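Local coordinates for protein galactonate dehydratase (Zobellia galactanivorans, PDB 5OLC) that belongs to the enolase superfamily of enzymes, joining an N-terminal domain of the mandelate racemase and muconate lactonizing type to a TIM-barrel-like C-terminal domain, at residues D48-W53 with W114-K119; P124-L129 with A315-A320; V271-P276 with D300-T305. All blocks are in the same frame, centred on the assembly; numbering follows the deposited sequence.

Interaction 1. Residues D48-W53 with W114-K119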
ATOM      1  N   ASP A  48      48.373 -25.778 -13.160  1.00 50.10           N
ATOM      2  CA  ASP A  48      48.400 -26.850 -14.166  1.00 49.79           C
ATOM      3  C   ASP A  48      48.226 -26.358 -15.626  1.00 52.36           C
ATOM      4  O   ASP A  48      48.022 -27.170 -16.526  1.00 54.01           O
ATOM      5  CB  ASP A  48      47.336 -27.905 -13.817  1.00 51.47           C
ATOM      6  CG  ASP A  48      46.028 -27.253 -13.474  1.00 69.51           C
ATOM      7  OD1 ASP A  48      45.407 -26.688 -14.374  1.00 71.81           O
ATOM      8  OD2 ASP A  48      45.704 -27.170 -12.262  1.00 78.44           O
ATOM      9  N   GLY A  49      48.313 -25.057 -15.852  1.00 45.85           N
ATOM     10  CA  GLY A  49      48.215 -24.527 -17.202  1.00 46.23           C
ATOM     11  C   GLY A  49      46.859 -24.558 -17.873  1.00 51.66           C
ATOM     12  O   GLY A  49      46.765 -24.387 -19.098  1.00 50.20           O
ATOM     13  N   THR A  50      45.792 -24.773 -17.077  1.00 49.77           N
ATOM     14  CA  THR A  50      44.413 -24.698 -17.553  1.00 48.61           C
ATOM     15  C   THR A  50      44.089 -23.219 -17.535  1.00 50.58           C
ATOM     16  O   THR A  50      44.222 -22.564 -16.487  1.00 49.57           O
ATOM     17  CB  THR A  50      43.465 -25.493 -16.653  1.00 56.63           C
ATOM     18  OG1 THR A  50      43.717 -26.885 -16.846  1.00 59.70           O
ATOM     19  CG2 THR A  50      42.005 -25.201 -16.936  1.00 53.78           C
ATOM     20  N   TYR A  51      43.734 -22.675 -18.706  1.00 46.05           N
ATOM     21  CA  TYR A  51      43.335 -21.278 -18.788  1.00 44.59           C
ATOM     22  C   TYR A  51      41.853 -21.173 -19.016  1.00 47.36           C
ATOM     23  O   TYR A  51      41.213 -22.160 -19.365  1.00 46.12           O
ATOM     24  CB  TYR A  51      44.134 -20.503 -19.830  1.00 45.54           C
ATOM     25  CG  TYR A  51      43.966 -20.979 -21.257  1.00 47.02           C
ATOM     26  CD1 TYR A  51      44.873 -21.863 -21.825  1.00 48.57           C
ATOM     27  CD2 TYR A  51      42.993 -20.424 -22.089  1.00 47.62           C
ATOM     28  CE1 TYR A  51      44.758 -22.263 -23.153  1.00 49.26           C
ATOM     29  CE2 TYR A  51      42.874 -20.807 -23.421  1.00 48.45           C
ATOM     30  CZ  TYR A  51      43.765 -21.723 -23.951  1.00 55.99           C
ATOM     31  OH  TYR A  51      43.645 -22.123 -25.257  1.00 57.91           O
ATOM     32  N   GLY A  52      41.324 -19.981 -18.783  1.00 46.31           N
ATOM     33  CA  GLY A  52      39.923 -19.614 -18.960  1.00 46.98           C
ATOM     34  C   GLY A  52      39.836 -18.172 -19.413  1.00 52.41           C
ATOM     35  O   GLY A  52      40.527 -17.302 -18.865  1.00 49.71           O
ATOM     36  N   TRP A  53      39.025 -17.922 -20.456  1.00 51.73           N
ATOM     37  CA  TRP A  53      38.834 -16.585 -21.026  1.00 51.44           C
ATOM     38  C   TRP A  53      37.531 -15.904 -20.533  1.00 50.11           C
ATOM     39  O   TRP A  53      36.462 -16.514 -20.510  1.00 48.46           O
ATOM     40  CB  TRP A  53      38.929 -16.620 -22.571  1.00 51.01           C
ATOM     41  CG  TRP A  53      40.329 -16.727 -23.097  1.00 52.71           C
ATOM     42  CD1 TRP A  53      40.908 -17.820 -23.678  1.00 56.03           C
ATOM     43  CD2 TRP A  53      41.338 -15.703 -23.073  1.00 52.58           C
ATOM     44  NE1 TRP A  53      42.213 -17.537 -24.030  1.00 55.32           N
ATOM     45  CE2 TRP A  53      42.507 -16.249 -23.656  1.00 56.31           C
ATOM     46  CE3 TRP A  53      41.357 -14.365 -22.650  1.00 53.28           C
ATOM     47  CZ2 TRP A  53      43.676 -15.500 -23.825  1.00 54.98           C
ATOM     48  CZ3 TRP A  53      42.521 -13.638 -22.797  1.00 54.24           C
ATOM     49  CH2 TRP A  53      43.660 -14.200 -23.391  1.00 54.77           C
ATOM     50  N   TRP A 114      34.225 -20.001 -15.291  1.00 48.00           N
ATOM     51  CA  TRP A 114      33.205 -20.863 -15.871  1.00 48.85           C
ATOM     52  C   TRP A 114      33.772 -21.538 -17.106  1.00 55.92           C
ATOM     53  O   TRP A 114      33.359 -22.663 -17.402  1.00 58.43           O
ATOM     54  CB  TRP A 114      31.905 -20.090 -16.167  1.00 47.86           C
ATOM     55  CG  TRP A 114      30.957 -20.040 -14.995  1.00 48.56           C
ATOM     56  CD1 TRP A 114      30.854 -19.047 -14.071  1.00 51.21           C
ATOM     57  CD2 TRP A 114      30.047 -21.068 -14.583  1.00 48.68           C
ATOM     58  NE1 TRP A 114      29.942 -19.391 -13.105  1.00 50.56           N
ATOM     59  CE2 TRP A 114      29.437 -20.633 -13.386  1.00 52.50           C
ATOM     60  CE3 TRP A 114      29.695 -22.332 -15.103  1.00 50.43           C
ATOM     61  CZ2 TRP A 114      28.447 -21.386 -12.730  1.00 52.26           C
ATOM     62  CZ3 TRP A 114      28.726 -23.085 -14.448  1.00 52.30           C
ATOM     63  CH2 TRP A 114      28.124 -22.619 -13.265  1.00 52.95           C
ATOM     64  N   ASP A 115      34.758 -20.891 -17.799  1.00 51.79           N
ATOM     65  CA  ASP A 115      35.457 -21.489 -18.945  1.00 51.14           C
ATOM     66  C   ASP A 115      36.402 -22.527 -18.380  1.00 54.13           C
ATOM     67  O   ASP A 115      36.391 -23.651 -18.874  1.00 54.80           O
ATOM     68  CB  ASP A 115      36.226 -20.450 -19.779  1.00 53.51           C
ATOM     69  CG  ASP A 115      36.597 -20.899 -21.191  1.00 67.22           C
ATOM     70  OD1 ASP A 115      35.902 -21.794 -21.742  1.00 66.00           O
ATOM     71  OD2 ASP A 115      37.554 -20.322 -21.766  1.00 77.91           O
ATOM     72  N   ILE A 116      37.144 -22.183 -17.285  1.00 49.72           N
ATOM     73  CA  ILE A 116      38.044 -23.074 -16.545  1.00 49.71           C
ATOM     74  C   ILE A 116      37.285 -24.309 -16.102  1.00 54.88           C
ATOM     75  O   ILE A 116      37.700 -25.396 -16.461  1.00 55.50           O
ATOM     76  CB  ILE A 116      38.733 -22.369 -15.337  1.00 53.76           C
ATOM     77  CG1 ILE A 116      39.960 -21.527 -15.784  1.00 54.86           C
ATOM     78  CG2 ILE A 116      39.135 -23.372 -14.230  1.00 54.44           C
ATOM     79  CD1 ILE A 116      40.525 -20.561 -14.725  1.00 59.36           C
ATOM     80  N   LYS A 117      36.170 -24.149 -15.359  1.00 52.77           N
ATOM     81  CA  LYS A 117      35.337 -25.241 -14.832  1.00 53.01           C
ATOM     82  C   LYS A 117      34.839 -26.147 -15.922  1.00 56.75           C
ATOM     83  O   LYS A 117      34.907 -27.367 -15.772  1.00 58.17           O
ATOM     84  CB  LYS A 117      34.153 -24.677 -14.069  1.00 56.32           C
ATOM     85  CG  LYS A 117      34.124 -25.036 -12.587  1.00 63.04           C
ATOM     86  CD  LYS A 117      32.992 -24.281 -11.844  1.00 55.29           C
ATOM     87  CE  LYS A 117      31.635 -24.415 -12.504  1.00 44.31           C
ATOM     88  NZ  LYS A 117      31.381 -25.806 -13.011  1.00 54.14           N
ATOM     89  N   GLY A 118      34.383 -25.544 -17.018  1.00 51.82           N
ATOM     90  CA  GLY A 118      33.928 -26.261 -18.199  1.00 52.15           C
ATOM     91  C   GLY A 118      35.013 -27.171 -18.736  1.00 56.81           C
ATOM     92  O   GLY A 118      34.800 -28.377 -18.897  1.00 57.40           O
ATOM     93  N   LYS A 119      36.212 -26.596 -18.941  1.00 51.37           N
ATOM     94  CA  LYS A 119      37.401 -27.313 -19.386  1.00 50.20           C
ATOM     95  C   LYS A 119      37.764 -28.431 -18.358  1.00 52.09           C
ATOM     96  O   LYS A 119      37.730 -29.613 -18.708  1.00 51.29           O
ATOM     97  CB  LYS A 119      38.563 -26.322 -19.624  1.00 52.03           C
ATOM     98  CG  LYS A 119      38.372 -25.438 -20.874  1.00 58.64           C
ATOM     99  CD  LYS A 119      39.303 -24.207 -20.880  1.00 58.43           C
ATOM    100  CE  LYS A 119      39.515 -23.587 -22.243  1.00 49.72           C
ATOM    101  NZ  LYS A 119      40.051 -22.208 -22.163  1.00 57.25           N
TER
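Lys119 and Asp115, one turn apart on helix 101-120, grip the backbone of strand 51-56 between Tyr51 and Trp53. The Lys119 chain is extended beyond CG, and its ammonium ends above the Tyr51 peptide: NZ donates to Tyr51 O at 3.0 Å, with the donor 55° out of the carbonyl plane. The same NZ forms a salt bridge with Asp115 OD2 (3.2 Å), which it meets from above the carboxylate plane. Tyr51 turns CG into the position between its backbone N and carbonyl carbon (chi1 63°). Although the side chain starts away from the helix, the end of the ring thereby comes back beside the lysine, with CE2 3.4 Å from Lys119 NZ in an oblique approach. Its hydroxyl is held by Asp372, and Lys43 makes a cation-pi contact with the ring.

Asp115 OD2 is gripped twice. Besides the lysine it accepts Trp53 N at 3.1 Å through its anti lone pair, in an almost straight bond (178°), while OD1 accepts a hydrogen bond from Leu369 N. The lysine charge probably stabilises the buried carboxylate. Between these polar points Gly52 has no side chain to hold the elements apart, and its CA lies 4.6 Å from that of Ile116. CG1 of Ile116 settles against Gly52 N at 3.6 Å, and its CG2 branch meets Thr50 CG2 at 4.3 Å. The three-stranded antiparallel sheet with helices packed against it is characteristic of the alpha+beta N-terminal domain of the enolase superfamily; here helix 101-120 lies against its outermost strand, 51-56.

Interaction 2. Residues P124-L129 with A315-A320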
ATOM      1  N   PRO A 124      30.496 -28.640 -21.499  1.00 54.86           N
ATOM      2  CA  PRO A 124      30.194 -27.232 -21.824  1.00 55.85           C
ATOM      3  C   PRO A 124      29.592 -26.504 -20.602  1.00 61.57           C
ATOM      4  O   PRO A 124      29.215 -27.161 -19.616  1.00 61.68           O
ATOM      5  CB  PRO A 124      29.219 -27.329 -23.004  1.00 57.45           C
ATOM      6  CG  PRO A 124      28.602 -28.655 -22.873  1.00 61.56           C
ATOM      7  CD  PRO A 124      29.623 -29.563 -22.248  1.00 56.52           C
ATOM      8  N   VAL A 125      29.548 -25.155 -20.637  1.00 57.79           N
ATOM      9  CA  VAL A 125      29.023 -24.333 -19.535  1.00 56.99           C
ATOM     10  C   VAL A 125      27.512 -24.572 -19.322  1.00 60.77           C
ATOM     11  O   VAL A 125      27.085 -24.676 -18.167  1.00 62.11           O
ATOM     12  CB  VAL A 125      29.386 -22.826 -19.682  1.00 60.48           C
ATOM     13  CG1 VAL A 125      28.772 -21.984 -18.565  1.00 59.63           C
ATOM     14  CG2 VAL A 125      30.900 -22.631 -19.716  1.00 60.56           C
ATOM     15  N   SER A 126      26.708 -24.682 -20.421  1.00 54.48           N
ATOM     16  CA  SER A 126      25.255 -24.897 -20.326  1.00 52.76           C
ATOM     17  C   SER A 126      24.897 -26.138 -19.525  1.00 57.18           C
ATOM     18  O   SER A 126      24.037 -26.067 -18.647  1.00 58.75           O
ATOM     19  CB  SER A 126      24.577 -24.897 -21.697  1.00 54.41           C
ATOM     20  OG  SER A 126      25.375 -25.349 -22.779  1.00 58.97           O
ATOM     21  N   VAL A 127      25.602 -27.255 -19.773  1.00 52.01           N
ATOM     22  CA  VAL A 127      25.408 -28.512 -19.050  1.00 50.99           C
ATOM     23  C   VAL A 127      25.825 -28.329 -17.580  1.00 54.60           C
ATOM     24  O   VAL A 127      25.177 -28.863 -16.669  1.00 54.90           O
ATOM     25  CB  VAL A 127      26.159 -29.660 -19.773  1.00 53.90           C
ATOM     26  CG1 VAL A 127      26.357 -30.889 -18.878  1.00 53.00           C
ATOM     27  CG2 VAL A 127      25.432 -30.036 -21.059  1.00 53.82           C
ATOM     28  N   LEU A 128      26.874 -27.530 -17.363  1.00 49.17           N
ATOM     29  CA  LEU A 128      27.389 -27.249 -16.027  1.00 48.50           C
ATOM     30  C   LEU A 128      26.565 -26.206 -15.239  1.00 50.37           C
ATOM     31  O   LEU A 128      26.784 -26.051 -14.022  1.00 49.96           O
ATOM     32  CB  LEU A 128      28.871 -26.859 -16.101  1.00 48.15           C
ATOM     33  CG  LEU A 128      29.836 -28.009 -16.024  1.00 51.64           C
ATOM     34  CD1 LEU A 128      31.192 -27.568 -16.391  1.00 51.68           C
ATOM     35  CD2 LEU A 128      29.869 -28.581 -14.639  1.00 53.95           C
ATOM     36  N   LEU A 129      25.632 -25.494 -15.936  1.00 44.08           N
ATOM     37  CA  LEU A 129      24.716 -24.512 -15.325  1.00 42.78           C
ATOM     38  C   LEU A 129      23.441 -25.261 -14.857  1.00 49.49           C
ATOM     39  O   LEU A 129      22.613 -24.710 -14.119  1.00 48.28           O
ATOM     40  CB  LEU A 129      24.325 -23.365 -16.303  1.00 41.32           C
ATOM     41  CG  LEU A 129      25.303 -22.211 -16.585  1.00 43.29           C
ATOM     42  CD1 LEU A 129      24.823 -21.374 -17.781  1.00 41.79           C
ATOM     43  CD2 LEU A 129      25.525 -21.320 -15.358  1.00 41.90           C
ATOM     44  N   ALA A 315      26.495 -15.952 -23.217  1.00 50.45           N
ATOM     45  CA  ALA A 315      25.066 -15.843 -23.523  1.00 48.57           C
ATOM     46  C   ALA A 315      24.568 -17.098 -24.209  1.00 50.20           C
ATOM     47  O   ALA A 315      23.502 -17.572 -23.845  1.00 49.73           O
ATOM     48  CB  ALA A 315      24.781 -14.625 -24.373  1.00 48.97           C
ATOM     49  N   VAL A 316      25.343 -17.675 -25.145  1.00 47.23           N
ATOM     50  CA  VAL A 316      24.957 -18.927 -25.825  1.00 48.07           C
ATOM     51  C   VAL A 316      24.659 -19.979 -24.758  1.00 52.95           C
ATOM     52  O   VAL A 316      23.588 -20.583 -24.766  1.00 52.43           O
ATOM     53  CB  VAL A 316      26.016 -19.478 -26.826  1.00 52.28           C
ATOM     54  CG1 VAL A 316      25.462 -20.670 -27.593  1.00 52.08           C
ATOM     55  CG2 VAL A 316      26.515 -18.410 -27.788  1.00 52.16           C
ATOM     56  N   HIS A 317      25.595 -20.148 -23.820  1.00 50.83           N
ATOM     57  CA  HIS A 317      25.481 -21.106 -22.740  1.00 51.96           C
ATOM     58  C   HIS A 317      24.420 -20.726 -21.722  1.00 54.66           C
ATOM     59  O   HIS A 317      23.798 -21.622 -21.167  1.00 53.33           O
ATOM     60  CB  HIS A 317      26.846 -21.368 -22.108  1.00 54.18           C
ATOM     61  CG  HIS A 317      27.713 -22.181 -23.018  1.00 59.16           C
ATOM     62  ND1 HIS A 317      27.796 -23.557 -22.891  1.00 61.95           N
ATOM     63  CD2 HIS A 317      28.400 -21.806 -24.125  1.00 62.09           C
ATOM     64  CE1 HIS A 317      28.581 -23.965 -23.882  1.00 61.95           C
ATOM     65  NE2 HIS A 317      28.968 -22.947 -24.651  1.00 62.26           N
ATOM     66  N   LEU A 318      24.146 -19.421 -21.521  1.00 51.98           N
ATOM     67  CA  LEU A 318      23.086 -19.040 -20.577  1.00 50.52           C
ATOM     68  C   LEU A 318      21.684 -19.270 -21.152  1.00 52.25           C
ATOM     69  O   LEU A 318      20.883 -19.919 -20.470  1.00 51.95           O
ATOM     70  CB  LEU A 318      23.240 -17.631 -20.013  1.00 50.21           C
ATOM     71  CG  LEU A 318      22.312 -17.355 -18.832  1.00 54.90           C
ATOM     72  CD1 LEU A 318      23.078 -17.143 -17.537  1.00 53.96           C
ATOM     73  CD2 LEU A 318      21.339 -16.236 -19.158  1.00 59.17           C
ATOM     74  N   VAL A 319      21.387 -18.792 -22.395  1.00 47.06           N
ATOM     75  CA  VAL A 319      20.051 -19.003 -22.987  1.00 46.38           C
ATOM     76  C   VAL A 319      19.803 -20.523 -23.243  1.00 48.06           C
ATOM     77  O   VAL A 319      18.652 -20.972 -23.182  1.00 47.32           O
ATOM     78  CB  VAL A 319      19.653 -18.097 -24.196  1.00 50.61           C
ATOM     79  CG1 VAL A 319      20.474 -16.810 -24.259  1.00 50.19           C
ATOM     80  CG2 VAL A 319      19.659 -18.834 -25.524  1.00 50.53           C
ATOM     81  N   ALA A 320      20.880 -21.317 -23.441  1.00 43.21           N
ATOM     82  CA  ALA A 320      20.747 -22.761 -23.588  1.00 42.39           C
ATOM     83  C   ALA A 320      20.133 -23.324 -22.296  1.00 46.84           C
ATOM     84  O   ALA A 320      19.145 -24.039 -22.381  1.00 49.18           O
ATOM     85  CB  ALA A 320      22.098 -23.402 -23.865  1.00 42.66           C
TER
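Pro124 opens the contact by setting its CB at the edge of the His317 imidazole, near the ring plane and 3.5 Å from CE1. Val125 follows, its side chain crossing that of His317 at about a right angle, with CB 3.7 Å from His317 ND1.

Ser126 makes the central polar link. Its backbone N donates to His317 ND1 at 2.9 Å, with an angle of 152° at the hydrogen, and the donor lies only 8° out of the ring plane. ND1 therefore acts as an acceptor, which is consistent with a proton on NE2, the atom that makes a weak hydrogen bond to Leu369 O. The histidine carries CG anti to its carbonyl carbon (chi1 -72°), which sends the ring out from helix 309-321 toward the short, weakly bonded helical turn at about 125-128. Ser126 OG also lies 3.0 Å from His317 ND1, while its CB packs on Ala320 CB at 3.6 Å, one turn beyond the histidine.

Leu129 closes the segment. One methyl, CD1, reaches the backbone of the opposing helix, 3.5 Å from His317 O and 4.0 Å from Leu318 CA.

The contact is buried and joins a segment of the N-terminal family region to helix 309-321 of the barrel-like region. Trp114 of helix 101-120 packs on Val125, Leu128 and Leu129, and Val127 meets Ile80 of a second subunit. Loop residues Val132 and Val363 touch Ser126, and helix 283-296 lies against both segments, with Leu284 touching Val125 and Leu318.

Interaction 3. Residues V271-P276 with D300-T305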
ATOM      1  N   VAL A 271       9.410  -4.049 -16.440  1.00 63.02           N
ATOM      2  CA  VAL A 271       9.654  -4.702 -17.714  1.00 60.57           C
ATOM      3  C   VAL A 271       8.853  -5.986 -17.959  1.00 62.41           C
ATOM      4  O   VAL A 271       8.431  -6.679 -17.026  1.00 61.54           O
ATOM      5  CB  VAL A 271      11.175  -4.957 -17.908  1.00 63.03           C
ATOM      6  CG1 VAL A 271      11.945  -3.648 -17.973  1.00 62.65           C
ATOM      7  CG2 VAL A 271      11.751  -5.878 -16.833  1.00 62.50           C
ATOM      8  N   ASP A 272       8.684  -6.288 -19.258  1.00 57.08           N
ATOM      9  CA  ASP A 272       8.103  -7.501 -19.802  1.00 55.23           C
ATOM     10  C   ASP A 272       9.274  -8.484 -20.004  1.00 55.74           C
ATOM     11  O   ASP A 272       9.100  -9.690 -19.799  1.00 55.51           O
ATOM     12  CB  ASP A 272       7.413  -7.205 -21.148  1.00 56.69           C
ATOM     13  CG  ASP A 272       6.052  -6.574 -21.019  1.00 63.99           C
ATOM     14  OD1 ASP A 272       5.115  -7.265 -20.549  1.00 65.91           O
ATOM     15  OD2 ASP A 272       5.906  -5.409 -21.417  1.00 67.63           O
ATOM     16  N   ILE A 273      10.465  -7.947 -20.393  1.00 50.52           N
ATOM     17  CA  ILE A 273      11.722  -8.683 -20.651  1.00 50.44           C
ATOM     18  C   ILE A 273      12.863  -8.038 -19.879  1.00 55.13           C
ATOM     19  O   ILE A 273      13.105  -6.840 -20.049  1.00 53.97           O
ATOM     20  CB  ILE A 273      12.095  -8.707 -22.168  1.00 53.32           C
ATOM     21  CG1 ILE A 273      10.963  -9.217 -23.066  1.00 53.83           C
ATOM     22  CG2 ILE A 273      13.374  -9.483 -22.409  1.00 53.94           C
ATOM     23  CD1 ILE A 273      10.480  -8.221 -23.995  1.00 64.66           C
ATOM     24  N   ALA A 274      13.600  -8.834 -19.083  1.00 53.67           N
ATOM     25  CA  ALA A 274      14.762  -8.358 -18.327  1.00 54.09           C
ATOM     26  C   ALA A 274      16.016  -8.651 -19.148  1.00 57.92           C
ATOM     27  O   ALA A 274      16.175  -9.774 -19.627  1.00 57.90           O
ATOM     28  CB  ALA A 274      14.836  -9.055 -16.982  1.00 55.00           C
ATOM     29  N   GLN A 275      16.889  -7.646 -19.344  1.00 53.99           N
ATOM     30  CA  GLN A 275      18.070  -7.817 -20.181  1.00 53.29           C
ATOM     31  C   GLN A 275      19.389  -7.615 -19.424  1.00 60.38           C
ATOM     32  O   GLN A 275      20.098  -6.649 -19.716  1.00 60.13           O
ATOM     33  CB  GLN A 275      17.989  -6.931 -21.452  1.00 53.61           C
ATOM     34  CG  GLN A 275      16.789  -7.250 -22.335  1.00 46.40           C
ATOM     35  CD  GLN A 275      16.943  -6.911 -23.796  1.00 63.92           C
ATOM     36  OE1 GLN A 275      16.039  -6.338 -24.411  1.00 53.32           O
ATOM     37  NE2 GLN A 275      18.027  -7.356 -24.419  1.00 64.44           N
ATOM     38  N   PRO A 276      19.787  -8.517 -18.488  1.00 59.86           N
ATOM     39  CA  PRO A 276      21.099  -8.333 -17.827  1.00 60.43           C
ATOM     40  C   PRO A 276      22.256  -8.703 -18.758  1.00 66.84           C
ATOM     41  O   PRO A 276      22.129  -9.648 -19.544  1.00 67.91           O
ATOM     42  CB  PRO A 276      21.054  -9.286 -16.619  1.00 61.50           C
ATOM     43  CG  PRO A 276      19.811 -10.072 -16.753  1.00 66.09           C
ATOM     44  CD  PRO A 276      19.127  -9.757 -18.038  1.00 61.67           C
ATOM     45  N   ASP A 300      10.278 -12.639 -18.486  1.00 56.47           N
ATOM     46  CA  ASP A 300      11.197 -13.213 -19.480  1.00 55.71           C
ATOM     47  C   ASP A 300      12.590 -12.624 -19.321  1.00 56.18           C
ATOM     48  O   ASP A 300      12.732 -11.488 -18.855  1.00 55.11           O
ATOM     49  CB  ASP A 300      10.721 -12.928 -20.918  1.00 58.28           C
ATOM     50  CG  ASP A 300       9.283 -13.272 -21.210  1.00 77.82           C
ATOM     51  OD1 ASP A 300       8.385 -12.578 -20.674  1.00 80.71           O
ATOM     52  OD2 ASP A 300       9.050 -14.181 -22.041  1.00 86.16           O
ATOM     53  N   LEU A 301      13.612 -13.394 -19.740  1.00 51.41           N
ATOM     54  CA  LEU A 301      15.025 -13.003 -19.720  1.00 49.98           C
ATOM     55  C   LEU A 301      15.652 -13.225 -21.075  1.00 52.94           C
ATOM     56  O   LEU A 301      15.665 -14.350 -21.582  1.00 52.13           O
ATOM     57  CB  LEU A 301      15.829 -13.782 -18.663  1.00 49.24           C
ATOM     58  CG  LEU A 301      17.012 -13.050 -18.066  1.00 53.14           C
ATOM     59  CD1 LEU A 301      17.229 -13.484 -16.630  1.00 53.36           C
ATOM     60  CD2 LEU A 301      18.262 -13.233 -18.904  1.00 54.41           C
ATOM     61  N   VAL A 302      16.169 -12.149 -21.663  1.00 49.26           N
ATOM     62  CA  VAL A 302      16.919 -12.173 -22.913  1.00 49.41           C
ATOM     63  C   VAL A 302      18.145 -11.392 -22.500  1.00 56.27           C
ATOM     64  O   VAL A 302      17.980 -10.224 -22.161  1.00 58.01           O
ATOM     65  CB  VAL A 302      16.192 -11.517 -24.124  1.00 52.11           C
ATOM     66  CG1 VAL A 302      17.082 -11.550 -25.374  1.00 51.84           C
ATOM     67  CG2 VAL A 302      14.838 -12.172 -24.398  1.00 51.17           C
ATOM     68  N   PRO A 303      19.349 -11.984 -22.385  1.00 52.87           N
ATOM     69  CA  PRO A 303      20.488 -11.185 -21.921  1.00 53.20           C
ATOM     70  C   PRO A 303      20.968 -10.136 -22.923  1.00 62.55           C
ATOM     71  O   PRO A 303      20.644 -10.200 -24.117  1.00 62.69           O
ATOM     72  CB  PRO A 303      21.547 -12.239 -21.594  1.00 54.38           C
ATOM     73  CG  PRO A 303      21.239 -13.367 -22.475  1.00 58.15           C
ATOM     74  CD  PRO A 303      19.750 -13.374 -22.686  1.00 54.08           C
ATOM     75  N   HIS A 304      21.700  -9.141 -22.420  1.00 63.49           N
ATOM     76  CA  HIS A 304      22.290  -8.110 -23.259  1.00 65.63           C
ATOM     77  C   HIS A 304      23.700  -8.609 -23.606  1.00 71.48           C
ATOM     78  O   HIS A 304      24.401  -9.104 -22.713  1.00 71.26           O
ATOM     79  CB  HIS A 304      22.336  -6.766 -22.511  1.00 67.25           C
ATOM     80  CG  HIS A 304      22.946  -5.643 -23.304  1.00 71.48           C
ATOM     81  ND1 HIS A 304      24.219  -5.153 -23.014  1.00 73.54           N
ATOM     82  CD2 HIS A 304      22.437  -4.946 -24.348  1.00 73.66           C
ATOM     83  CE1 HIS A 304      24.440  -4.188 -23.895  1.00 73.26           C
ATOM     84  NE2 HIS A 304      23.400  -4.028 -24.721  1.00 73.56           N
ATOM     85  N   THR A 305      24.079  -8.556 -24.910  1.00 69.10           N
ATOM     86  CA  THR A 305      25.409  -8.978 -25.389  1.00 69.67           C
ATOM     87  C   THR A 305      25.959  -8.013 -26.429  1.00 76.41           C
ATOM     88  O   THR A 305      25.360  -7.850 -27.496  1.00 76.05           O
ATOM     89  CB  THR A 305      25.481 -10.451 -25.864  1.00 73.56           C
ATOM     90  OG1 THR A 305      24.190 -11.070 -25.886  1.00 76.63           O
ATOM     91  CG2 THR A 305      26.447 -11.271 -25.037  1.00 67.90           C
TER
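Ile273 pairs with Asp300, and Ala274 with Leu301, as neighbouring parallel strands of the TIM-barrel-like domain; helix 283-296 lies between them in the chain, making a beta-alpha-beta crossover.

The backbone bonds form a ladder. Ala274 N donates to Asp300 O (2.8 Å) and Val302 N returns to Ala274 O (3.1 Å), whereas Asp300 N to Asp272 O is weak. CA-H...O contacts run alongside, among them Leu301 CA to Ala274 O (3.4 Å).

Apolar contacts flank the ladder. Ile273 and Val302 lie side by side and point the same way, their CG2 methyls 3.7 Å apart. Leu301, with CG anti to its backbone N (chi1 -150°), carries CD2 obliquely to within 3.7 Å of Pro276 CD; Ile290 of helix 283-296 touches both residues.

The two aspartates have partners outside the pair. Asp272 makes a salt bridge to Arg243 and accepts a hydrogen bond from Ile250 N, and Asp300 forms a salt bridge with Lys210 of a third subunit.

Beyond the strands, His304 ND1 is hydrogen-bonded to Asp277, which probably helps to orient the ring, and the pairing of the two segments ends where His304 N donates to Pro276 O at 3.0 Å from above the carbonyl plane.

Interaction 1 is partly buried in the N-terminal family region, whereas interactions 2 and 3 are buried nearer the centre of the chain. Their chemistry follows: a lysine-aspartate pair bonded to strand backbone in the first, one imidazole hydrogen-bonded to a backbone N, with apolar packing beside it, in the second, and a backbone ladder in the third. Helices 101-120 and 125-128 follow each other and touch, with Gly118 and Lys117 packing on Leu128, which ties interaction 1 to interaction 2. Interaction 3 is nested in the loop that interaction 2 closes, and Ala315 and Val319 of helix 309-321 pack on Pro303. Interactions 1 and 3 do not touch; their centres lie about 27 Å apart.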